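Local coordinates for protein probable benzoylformate decarboxylase (Rhodococcus jostii, PDB 7ORX) that belongs to the thiamine diphosphate-dependent enzymes and binds thiamine diphosphate between subunits of a four-chain assembly, with a sodium ion also bound, at residues A52-A57 with T68-H73; Y60-G65 with S91-V96; L85-Y90 with P401-L406; A412-Q417 with Y447-V452. One frame throughout, in Å; residues are numbered along the deposited sequence.

Interaction 1: residues A52-A57 with T68-H73. With TPP (thiamine diphosphate), chain K.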
# COMPACT_ATOMS: atom_id res chain seq x y z
N ALA C 52 1.38 -19.04 -16.78
CA ALA C 52 1.34 -19.42 -18.20
C ALA C 52 0.28 -18.59 -18.92
O ALA C 52 0.60 -18.02 -19.97
CB ALA C 52 1.06 -20.91 -18.30
N VAL C 53 -0.93 -18.51 -18.36
CA VAL C 53 -2.04 -17.71 -18.95
C VAL C 53 -1.52 -16.31 -19.26
O VAL C 53 -1.73 -15.75 -20.33
CB VAL C 53 -3.20 -17.61 -17.96
CG1 VAL C 53 -4.17 -16.49 -18.29
CG2 VAL C 53 -3.92 -18.94 -17.82
N LEU C 54 -0.87 -15.74 -18.29
CA LEU C 54 -0.60 -14.31 -18.35
C LEU C 54 0.58 -14.09 -19.29
O LEU C 54 0.52 -13.14 -20.11
CB LEU C 54 -0.36 -13.84 -16.92
CG LEU C 54 -0.38 -12.34 -16.85
CD1 LEU C 54 -1.29 -11.90 -15.72
CD2 LEU C 54 1.05 -11.81 -16.76
N SER C 55 1.58 -14.95 -19.23
CA SER C 55 2.73 -14.91 -20.17
C SER C 55 2.27 -15.17 -21.62
O SER C 55 2.81 -14.51 -22.51
CB SER C 55 3.78 -15.88 -19.76
OG SER C 55 4.50 -15.43 -18.63
N MET C 56 1.31 -16.09 -21.84
CA MET C 56 0.69 -16.29 -23.17
C MET C 56 0.05 -14.97 -23.64
O MET C 56 0.23 -14.57 -24.80
CB MET C 56 -0.39 -17.38 -23.14
CG MET C 56 0.10 -18.75 -23.46
SD MET C 56 -1.07 -20.11 -23.01
CE MET C 56 -2.49 -19.45 -23.83
N ALA C 57 -0.70 -14.31 -22.74
CA ALA C 57 -1.39 -13.05 -23.03
C ALA C 57 -0.34 -12.03 -23.42
O ALA C 57 -0.55 -11.30 -24.38
CB ALA C 57 -2.18 -12.62 -21.83
N THR C 68 -4.85 -6.49 -24.35
CA THR C 68 -5.26 -7.92 -24.36
C THR C 68 -5.88 -8.32 -23.03
O THR C 68 -5.35 -7.92 -22.02
CB THR C 68 -4.03 -8.80 -24.63
OG1 THR C 68 -3.57 -8.40 -25.91
CG2 THR C 68 -4.30 -10.29 -24.61
N LEU C 69 -6.94 -9.12 -23.06
CA LEU C 69 -7.75 -9.36 -21.84
C LEU C 69 -7.30 -10.65 -21.18
O LEU C 69 -7.19 -11.66 -21.84
CB LEU C 69 -9.23 -9.42 -22.24
CG LEU C 69 -10.23 -9.53 -21.09
CD1 LEU C 69 -10.12 -8.36 -20.12
CD2 LEU C 69 -11.64 -9.60 -21.64
N VAL C 70 -7.13 -10.62 -19.88
CA VAL C 70 -6.82 -11.83 -19.06
C VAL C 70 -7.94 -11.97 -18.03
O VAL C 70 -8.39 -10.93 -17.58
CB VAL C 70 -5.46 -11.64 -18.40
CG1 VAL C 70 -5.13 -12.77 -17.47
CG2 VAL C 70 -4.38 -11.41 -19.45
N ASN C 71 -8.34 -13.18 -17.65
CA ASN C 71 -9.38 -13.38 -16.61
C ASN C 71 -8.89 -14.45 -15.63
O ASN C 71 -8.75 -15.63 -16.01
CB ASN C 71 -10.71 -13.72 -17.25
CG ASN C 71 -11.83 -13.90 -16.25
OD1 ASN C 71 -11.97 -13.12 -15.31
ND2 ASN C 71 -12.63 -14.93 -16.44
N LEU C 72 -8.65 -14.08 -14.39
CA LEU C 72 -8.02 -14.97 -13.39
C LEU C 72 -8.97 -15.16 -12.22
O LEU C 72 -9.97 -14.44 -12.12
CB LEU C 72 -6.74 -14.29 -12.91
CG LEU C 72 -5.70 -14.04 -13.98
CD1 LEU C 72 -4.54 -13.20 -13.43
CD2 LEU C 72 -5.18 -15.36 -14.53
N HIS C 73 -8.60 -16.08 -11.33
CA HIS C 73 -9.45 -16.53 -10.21
C HIS C 73 -8.98 -15.93 -8.88
O HIS C 73 -8.04 -16.47 -8.31
CB HIS C 73 -9.50 -18.06 -10.12
CG HIS C 73 -10.26 -18.49 -8.91
ND1 HIS C 73 -11.62 -18.16 -8.72
CD2 HIS C 73 -9.84 -19.09 -7.78
CE1 HIS C 73 -12.01 -18.59 -7.55
NE2 HIS C 73 -10.94 -19.18 -6.96
N1' TPP K . -6.79 -21.54 -9.90
C2' TPP K . -6.34 -21.57 -8.64
CM2 TPP K . -4.91 -21.20 -8.39
N3' TPP K . -7.07 -21.90 -7.57
C4' TPP K . -8.35 -22.24 -7.78
N4' TPP K . -9.07 -22.55 -6.69
C5' TPP K . -8.91 -22.25 -9.08
C6' TPP K . -8.07 -21.88 -10.11
C7' TPP K . -10.35 -22.64 -9.32
N3 TPP K . -10.62 -24.06 -9.06
C2 TPP K . -11.07 -24.49 -7.88
S1 TPP K . -11.86 -25.99 -8.05
C5 TPP K . -11.07 -26.21 -9.59
C4 TPP K . -10.46 -25.08 -10.00
CM4 TPP K . -9.70 -24.89 -11.29
C6 TPP K . -11.09 -27.55 -10.28
C7 TPP K . -9.85 -28.39 -10.02
O7 TPP K . -9.95 -29.65 -10.74
PA TPP K . -9.50 -31.04 -10.07
O1A TPP K . -8.31 -30.82 -9.19
O2A TPP K . -9.48 -31.96 -11.24
O3A TPP K . -10.67 -31.45 -9.06
PB TPP K . -12.08 -32.14 -9.33
O1B TPP K . -12.26 -33.22 -8.27
O2B TPP K . -13.08 -31.03 -9.18
O3B TPP K . -12.01 -32.69 -10.73

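Interaction 2: residues Y60-G65 with S91-V96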
# COMPACT_ATOMS: atom_id res chain seq x y z
N TYR C 60 1.03 -12.62 -26.88
CA TYR C 60 -0.02 -12.27 -27.86
C TYR C 60 -0.02 -10.74 -28.04
O TYR C 60 -0.07 -10.22 -29.16
CB TYR C 60 -1.36 -12.81 -27.37
CG TYR C 60 -2.46 -12.63 -28.38
CD1 TYR C 60 -3.21 -11.48 -28.40
CD2 TYR C 60 -2.72 -13.62 -29.32
CE1 TYR C 60 -4.19 -11.29 -29.35
CE2 TYR C 60 -3.71 -13.44 -30.27
CZ TYR C 60 -4.47 -12.28 -30.27
OH TYR C 60 -5.45 -12.10 -31.18
N SER C 61 0.09 -10.04 -26.93
CA SER C 61 0.10 -8.57 -26.89
C SER C 61 1.32 -7.99 -27.60
O SER C 61 1.20 -7.01 -28.32
CB SER C 61 0.01 -8.11 -25.49
OG SER C 61 0.42 -6.74 -25.42
N LEU C 62 2.48 -8.56 -27.37
CA LEU C 62 3.76 -8.02 -27.92
C LEU C 62 3.73 -8.09 -29.44
O LEU C 62 4.22 -7.17 -30.10
CB LEU C 62 4.92 -8.83 -27.34
CG LEU C 62 5.25 -8.51 -25.89
CD1 LEU C 62 6.05 -9.61 -25.23
CD2 LEU C 62 6.00 -7.22 -25.83
N VAL C 63 3.16 -9.14 -30.00
CA VAL C 63 3.18 -9.29 -31.46
C VAL C 63 2.20 -8.30 -32.07
O VAL C 63 2.60 -7.65 -33.06
CB VAL C 63 2.88 -10.73 -31.87
CG1 VAL C 63 2.66 -10.82 -33.37
CG2 VAL C 63 3.96 -11.69 -31.39
N THR C 64 1.00 -8.17 -31.49
CA THR C 64 -0.11 -7.39 -32.07
C THR C 64 0.07 -5.90 -31.77
O THR C 64 -0.30 -5.10 -32.63
CB THR C 64 -1.47 -7.84 -31.53
OG1 THR C 64 -1.47 -7.64 -30.12
CG2 THR C 64 -1.78 -9.30 -31.79
N GLY C 65 0.61 -5.55 -30.60
CA GLY C 65 0.69 -4.16 -30.15
C GLY C 65 -0.56 -3.77 -29.39
O GLY C 65 -0.53 -2.78 -28.69
N SER C 91 8.20 -4.51 -20.29
CA SER C 91 7.96 -4.65 -21.74
C SER C 91 6.88 -3.67 -22.22
O SER C 91 6.60 -3.67 -23.43
CB SER C 91 7.63 -6.08 -22.11
OG SER C 91 6.37 -6.51 -21.65
N HIS C 92 6.33 -2.87 -21.29
CA HIS C 92 5.28 -1.85 -21.58
C HIS C 92 4.15 -2.55 -22.34
O HIS C 92 3.78 -2.07 -23.45
CB HIS C 92 5.84 -0.63 -22.35
CG HIS C 92 6.84 0.15 -21.57
ND1 HIS C 92 6.60 0.55 -20.28
CD2 HIS C 92 8.04 0.67 -21.92
CE1 HIS C 92 7.65 1.22 -19.84
NE2 HIS C 92 8.54 1.31 -20.83
N SER C 93 3.65 -3.62 -21.74
CA SER C 93 2.61 -4.48 -22.33
C SER C 93 1.24 -4.13 -21.75
O SER C 93 1.05 -4.20 -20.53
CB SER C 93 2.95 -5.92 -22.13
OG SER C 93 3.58 -6.40 -23.32
N PRO C 94 0.29 -3.70 -22.61
CA PRO C 94 -1.03 -3.29 -22.16
C PRO C 94 -1.98 -4.43 -21.84
O PRO C 94 -3.02 -4.48 -22.40
CB PRO C 94 -1.56 -2.46 -23.35
CG PRO C 94 -0.86 -3.02 -24.54
CD PRO C 94 0.50 -3.46 -24.04
N LEU C 95 -1.62 -5.32 -20.92
CA LEU C 95 -2.52 -6.38 -20.41
C LEU C 95 -3.59 -5.73 -19.54
O LEU C 95 -3.26 -4.95 -18.62
CB LEU C 95 -1.75 -7.37 -19.55
CG LEU C 95 -0.58 -8.08 -20.22
CD1 LEU C 95 -0.03 -9.18 -19.30
CD2 LEU C 95 -1.00 -8.69 -21.55
N VAL C 96 -4.84 -6.12 -19.75
CA VAL C 96 -5.98 -5.74 -18.88
C VAL C 96 -6.36 -6.98 -18.08
O VAL C 96 -6.93 -7.90 -18.65
CB VAL C 96 -7.12 -5.26 -19.77
CG1 VAL C 96 -8.30 -4.88 -18.93
CG2 VAL C 96 -6.66 -4.15 -20.69

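Interaction 3: residues L85-Y90 with P401-L406. With TPP (thiamine diphosphate), chain I.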
# COMPACT_ATOMS: atom_id res chain seq x y z
N LEU C 85 3.74 -10.87 -14.38
CA LEU C 85 3.28 -9.46 -14.52
C LEU C 85 4.47 -8.51 -14.48
O LEU C 85 4.40 -7.47 -15.14
CB LEU C 85 2.29 -9.18 -13.38
CG LEU C 85 1.10 -8.32 -13.70
CD1 LEU C 85 0.64 -8.48 -15.15
CD2 LEU C 85 -0.02 -8.62 -12.73
N THR C 86 5.55 -8.85 -13.77
CA THR C 86 6.79 -8.04 -13.74
C THR C 86 7.31 -7.85 -15.17
O THR C 86 7.79 -6.75 -15.48
CB THR C 86 7.90 -8.67 -12.87
OG1 THR C 86 8.41 -9.91 -13.42
CG2 THR C 86 7.45 -8.82 -11.43
N ASN C 87 7.28 -8.90 -16.00
CA ASN C 87 7.82 -8.80 -17.37
C ASN C 87 6.96 -7.79 -18.13
O ASN C 87 7.53 -6.99 -18.88
CB ASN C 87 7.92 -10.17 -18.06
CG ASN C 87 9.12 -10.95 -17.57
OD1 ASN C 87 10.22 -10.42 -17.43
ND2 ASN C 87 8.94 -12.22 -17.28
N SER C 88 5.64 -7.81 -17.90
CA SER C 88 4.66 -6.93 -18.60
C SER C 88 4.98 -5.45 -18.33
O SER C 88 4.93 -4.65 -19.27
CB SER C 88 3.28 -7.31 -18.21
OG SER C 88 3.13 -8.73 -18.34
N VAL C 89 5.40 -5.15 -17.10
CA VAL C 89 5.76 -3.78 -16.68
C VAL C 89 6.92 -3.30 -17.55
O VAL C 89 6.79 -2.25 -18.20
CB VAL C 89 6.05 -3.73 -15.17
CG1 VAL C 89 6.82 -2.50 -14.74
CG2 VAL C 89 4.76 -3.86 -14.37
N TYR C 90 8.02 -4.04 -17.59
CA TYR C 90 9.27 -3.57 -18.27
C TYR C 90 9.15 -3.72 -19.79
O TYR C 90 9.88 -3.03 -20.47
CB TYR C 90 10.47 -4.24 -17.63
CG TYR C 90 10.73 -3.72 -16.24
CD1 TYR C 90 11.29 -2.47 -16.06
CD2 TYR C 90 10.39 -4.45 -15.11
CE1 TYR C 90 11.52 -1.96 -14.79
CE2 TYR C 90 10.63 -3.96 -13.83
CZ TYR C 90 11.20 -2.71 -13.67
OH TYR C 90 11.38 -2.17 -12.41
N PRO C 401 12.37 -12.04 -21.87
CA PRO C 401 11.68 -11.49 -20.71
C PRO C 401 12.32 -10.19 -20.24
O PRO C 401 13.49 -10.20 -19.90
CB PRO C 401 11.81 -12.59 -19.63
CG PRO C 401 12.89 -13.50 -20.13
CD PRO C 401 12.82 -13.42 -21.63
N ALA C 402 11.52 -9.12 -20.14
CA ALA C 402 12.03 -7.75 -19.94
C ALA C 402 12.45 -7.51 -18.49
O ALA C 402 13.12 -6.53 -18.27
CB ALA C 402 11.04 -6.72 -20.43
N SER C 403 12.10 -8.37 -17.54
CA SER C 403 12.67 -8.27 -16.17
C SER C 403 13.34 -9.59 -15.79
O SER C 403 13.54 -9.85 -14.61
CB SER C 403 11.63 -7.87 -15.15
OG SER C 403 10.93 -9.02 -14.70
N GLY C 404 13.72 -10.39 -16.77
CA GLY C 404 14.36 -11.71 -16.56
C GLY C 404 13.56 -12.59 -15.62
O GLY C 404 14.13 -13.51 -15.04
N GLY C 405 12.27 -12.30 -15.45
CA GLY C 405 11.31 -13.20 -14.80
C GLY C 405 11.16 -14.46 -15.63
O GLY C 405 10.63 -14.36 -16.75
N LEU C 406 11.68 -15.59 -15.15
CA LEU C 406 11.63 -16.84 -15.97
C LEU C 406 10.20 -17.38 -15.92
O LEU C 406 9.47 -17.06 -14.98
CB LEU C 406 12.66 -17.86 -15.51
CG LEU C 406 14.12 -17.45 -15.71
CD1 LEU C 406 15.04 -18.63 -15.45
CD2 LEU C 406 14.36 -16.86 -17.11
N1' TPP I . 13.53 -17.50 -10.78
C2' TPP I . 12.90 -16.73 -11.68
CM2 TPP I . 11.41 -16.74 -11.69
N3' TPP I . 13.52 -15.94 -12.56
C4' TPP I . 14.86 -15.92 -12.55
N4' TPP I . 15.44 -15.11 -13.44
C5' TPP I . 15.61 -16.71 -11.65
C6' TPP I . 14.87 -17.48 -10.77
C7' TPP I . 17.14 -16.72 -11.62
N3 TPP I . 17.75 -17.33 -12.83
C2 TPP I . 18.40 -16.60 -13.74
S1 TPP I . 19.09 -17.55 -14.99
C5 TPP I . 18.47 -18.98 -14.22
C4 TPP I . 17.72 -18.69 -13.13
CM4 TPP I . 16.97 -19.69 -12.29
C6 TPP I . 18.84 -20.34 -14.73
C7 TPP I . 17.96 -20.81 -15.86
O7 TPP I . 18.84 -21.15 -16.95
PA TPP I . 18.35 -22.08 -18.15
O1A TPP I . 16.97 -21.87 -18.68
O2A TPP I . 18.66 -23.46 -17.68
O3A TPP I . 19.42 -21.54 -19.22
PB TPP I . 21.04 -21.55 -19.14
O1B TPP I . 21.57 -20.96 -20.44
O2B TPP I . 21.44 -20.75 -17.92
O3B TPP I . 21.39 -23.02 -19.00

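Interaction 4: residues A412-Q417 with Y447-V452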
# COMPACT_ATOMS: atom_id res chain seq x y z
N ALA C 412 5.04 -17.33 -23.77
CA ALA C 412 4.98 -16.17 -24.67
C ALA C 412 5.09 -16.69 -26.09
O ALA C 412 4.47 -16.10 -26.94
CB ALA C 412 6.03 -15.15 -24.38
N ALA C 413 5.83 -17.76 -26.32
CA ALA C 413 6.00 -18.31 -27.68
C ALA C 413 4.64 -18.76 -28.18
O ALA C 413 4.27 -18.45 -29.32
CB ALA C 413 6.96 -19.49 -27.67
N VAL C 414 3.93 -19.51 -27.35
CA VAL C 414 2.59 -20.06 -27.69
C VAL C 414 1.70 -18.86 -28.01
O VAL C 414 1.05 -18.87 -29.03
CB VAL C 414 2.02 -20.88 -26.53
CG1 VAL C 414 0.56 -21.18 -26.70
CG2 VAL C 414 2.82 -22.16 -26.31
N GLY C 415 1.69 -17.85 -27.15
CA GLY C 415 0.82 -16.69 -27.38
C GLY C 415 1.21 -15.95 -28.64
O GLY C 415 0.34 -15.57 -29.39
N ALA C 416 2.50 -15.75 -28.86
CA ALA C 416 3.04 -15.03 -30.03
C ALA C 416 2.60 -15.77 -31.30
O ALA C 416 2.29 -15.13 -32.31
CB ALA C 416 4.56 -14.99 -29.94
N GLN C 417 2.60 -17.09 -31.23
CA GLN C 417 2.28 -17.90 -32.42
C GLN C 417 0.80 -17.73 -32.72
O GLN C 417 0.49 -17.45 -33.88
CB GLN C 417 2.63 -19.37 -32.23
CG GLN C 417 2.41 -20.16 -33.50
CD GLN C 417 3.31 -19.68 -34.62
OE1 GLN C 417 4.43 -20.16 -34.77
NE2 GLN C 417 2.82 -18.72 -35.39
N TYR C 447 -5.10 -26.09 -28.70
CA TYR C 447 -5.59 -25.05 -29.64
C TYR C 447 -4.84 -25.19 -30.96
O TYR C 447 -5.04 -24.31 -31.80
CB TYR C 447 -5.51 -23.65 -29.04
CG TYR C 447 -6.40 -23.48 -27.84
CD1 TYR C 447 -7.76 -23.42 -27.97
CD2 TYR C 447 -5.88 -23.44 -26.57
CE1 TYR C 447 -8.60 -23.28 -26.87
CE2 TYR C 447 -6.69 -23.32 -25.45
CZ TYR C 447 -8.06 -23.26 -25.60
OH TYR C 447 -8.84 -23.18 -24.49
N LYS C 448 -4.01 -26.23 -31.11
CA LYS C 448 -3.37 -26.61 -32.39
C LYS C 448 -2.53 -25.43 -32.89
O LYS C 448 -2.69 -25.04 -34.05
CB LYS C 448 -4.43 -27.02 -33.41
CG LYS C 448 -4.48 -28.50 -33.77
CD LYS C 448 -4.15 -28.73 -35.24
CE LYS C 448 -4.18 -30.19 -35.65
NZ LYS C 448 -3.90 -30.36 -37.10
N ILE C 449 -1.65 -24.94 -32.04
CA ILE C 449 -0.84 -23.72 -32.28
C ILE C 449 0.56 -24.16 -32.71
O ILE C 449 1.32 -24.69 -31.89
CB ILE C 449 -0.80 -22.89 -31.00
CG1 ILE C 449 -2.22 -22.53 -30.55
CG2 ILE C 449 0.10 -21.67 -31.18
CD1 ILE C 449 -2.26 -21.83 -29.23
N PRO C 450 0.91 -23.96 -33.99
CA PRO C 450 2.10 -24.61 -34.57
C PRO C 450 3.43 -23.99 -34.17
O PRO C 450 4.21 -23.74 -35.05
CB PRO C 450 1.90 -24.36 -36.08
CG PRO C 450 1.16 -23.03 -36.11
CD PRO C 450 0.18 -23.14 -34.96
N VAL C 451 3.65 -23.71 -32.88
CA VAL C 451 4.96 -23.22 -32.35
C VAL C 451 6.00 -24.32 -32.55
O VAL C 451 5.67 -25.51 -32.30
CB VAL C 451 5.01 -22.96 -30.84
CG1 VAL C 451 5.41 -21.56 -30.57
CG2 VAL C 451 3.76 -23.39 -30.10
N VAL C 452 7.25 -23.90 -32.72
CA VAL C 452 8.41 -24.79 -32.51
C VAL C 452 9.13 -24.37 -31.23
O VAL C 452 9.57 -23.21 -31.16
CB VAL C 452 9.31 -24.71 -33.74
CG1 VAL C 452 10.54 -25.60 -33.57
CG2 VAL C 452 8.49 -25.02 -35.01

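Interaction 1: residues A52-A57 with T68-H73
Thr68 opens the contact at the start of strand 68-73, against Ala57. Its CG2, anti to the backbone N, lies 3.9 Å from the carbonyl O of Ala57. Val70 is the centre of the packing and uses both of its methyls. Its CG2 sits 3.5 Å from Ala57 CB. Its CG1 meets Val53 CG1 at 3.9 Å, the two valines crossing obliquely, and it also comes near Leu54 CD1. The helix runs almost antiparallel to the strand, at 176°, with the axes 8.9 Å apart. This is the usual layering of a three-layer alpha/beta domain, here the N-terminal thiamine diphosphate-binding domain. Helix 50-64 leads back along the sheet and the chain then enters strand 68-73. Leu69 and Asn71 face away from the helix, and their backbone pairs with strand 22-25. Leu72 returns to the helix with two branches. CD2 lies 4.1 Å from Val53 CG1, the side chains running alongside in opposite senses. CD1 lies 4.2 Å from Leu54 CD1, those two nearly perpendicular. His73 leaves the helix behind and meets thiamine diphosphate. Its CD2 is 3.5 Å from C4' of thiamine diphosphate, and C7' lies over one ring face toward the rim. Glu31 holds ND1 of His73 by a hydrogen bond.

Interaction 2: residues Y60-G65 with S91-V96
Ser61 and Ser93 mark the closest backbone approach, with their CA atoms 6.6 Å apart. The first segment is the last turn of helix 50-64. It ends at Gly65, which has a positive phi of 89°. The second segment leaves helix 82-90 through a Schellman motif at His92. It then makes an inverse gamma turn centred on Pro94, with a weak bond from Leu95 N to Ser93 O, and enters its strand at Leu95. No hydrogen bond joins the two segments, so the contact is one of packing.

Ser61 points into the turn. Its OG is anti to the backbone N (chi1 162°) and lies 3.6 Å from Pro94 CD. The same hydroxyl has a weak bond to the carbonyl O of Glu66. Ser61 CB meets Leu95 CD2 at 4.1 Å. Leu62 reaches the other end of the turn with its CD2 branch. That methyl lies 3.6 Å from Ser93 OG and 4.2 Å from Ser91 CB. The Ser93 hydroxyl is hydrogen-bonded to Asp58, one turn earlier in the same helix as Leu62. Ser91 OG bonds to the carbonyl O of Asn87 in its own helix. At the exposed end, Gly65 O lies 4.2 Å from Pro94 CG.

The second segment is thus a helix-to-strand connection packed against the C-terminal end of helix 50-64. Such connections join the helical layer to the parallel sheet in this alpha/beta domain, the N-terminal thiamine diphosphate-binding domain.

Interaction 3: residues L85-Y90 with P401-L406
Asn87 fills the bend of loop 401-406, and its amide carries the contact. CB leads to CG, which is anti to the carbonyl carbon (chi1 -77°). CG lies 3.8 Å from Pro401 CB, the two side chains side by side and pointing the same way. OD1 accepts the backbone N-H of Ser403 at 2.8 Å, in the carbonyl plane and with an angle of 158° at the hydrogen. Gly405 N adds a weak bond to OD1. Ser403 OG lies close to Asn87 OD1 and to Thr86 OG1, which is also hydrogen-bonded to Gly83 O. At the other tip, ND2 gives a hydrogen to Gly405 O at 2.8 Å, close to the amide plane. Nearby, Tyr90 CB packs on Ala402 CB at 3.8 Å, while its hydroxyl bonds to Glu110 of the second subunit.

The loop so held begins with a type I turn, Pro401 to Gly404, and ends at thiamine diphosphate. Gly404 O accepts N4' of thiamine diphosphate at 2.6 Å, and Leu406 N donates to N3' at 3.2 Å. Leu406 touches both rings, CG by the aminopyrimidine and CD1 by the thiazolium, consistent with the V-shaped conformation thiamine diphosphate takes in this enzyme family.

Interaction 4: residues A412-Q417 with Y447-V452
Gln417, Val414 and Ala413 pack closely on Ile449 and Val451, and this is the tight part of the contact. Ile449 CG2 lies 3.6 Å from both CB and CG of Gln417, the two side chains passing head to tail. Val451 CG1 rests 3.5 Å from Ala413 O and 3.9 Å from Ala413 CB. Val414 spreads its two methyls over both partners. CG1 meets Ile449 CD1 at 3.8 Å and CG2 meets Val451 CG2 at 4.1 Å, each pair roughly square to the other.

The second segment links helix 440-447 to strand 452-457 in the C-terminal thiamine diphosphate-binding domain, an alpha/beta fold with a parallel sheet. A Schellman motif at Lys448 ends the helix. An inverse gamma turn at Pro450 follows, with Val451 N bonded to Ile449 O, and aims the chain into the sheet.

The looser side is at Pro450, which is partly exposed. Its CD lies 4.0 Å from Gln417 CG. The Gln417 chain bends at chi2 (63°), and its amide makes no hydrogen bond to segment 447-452. OE1 accepts from Val425 N and NE2 donates to Arg423 O, so the polar end is held by the start of strand 425-430 and the residues just before it.

Interactions 1 and 2 share helix 50-64 and reach neighbouring strands. Their centres are about 11 Å apart, and Thr68 O lies 2.9 Å from Val96 N, a probable backbone bond. Interaction 3 touches interaction 2 through Ser93 N and Ser88 O, 3.0 Å apart. Interaction 4 belongs to the C-terminal domain, but its helix packs on helix 50-64, with Met56 CG 4.1 Å from Val414 CG1. Interactions 3 and 4 do not touch, their centres being about 19 Å apart. Interactions 2 and 4 repeat one connection, a Schellman motif then an inverse gamma turn, in the two thiamine diphosphate-binding domains. Interactions 1 and 3 end at two different thiamine diphosphate molecules, so one chain serves two sites.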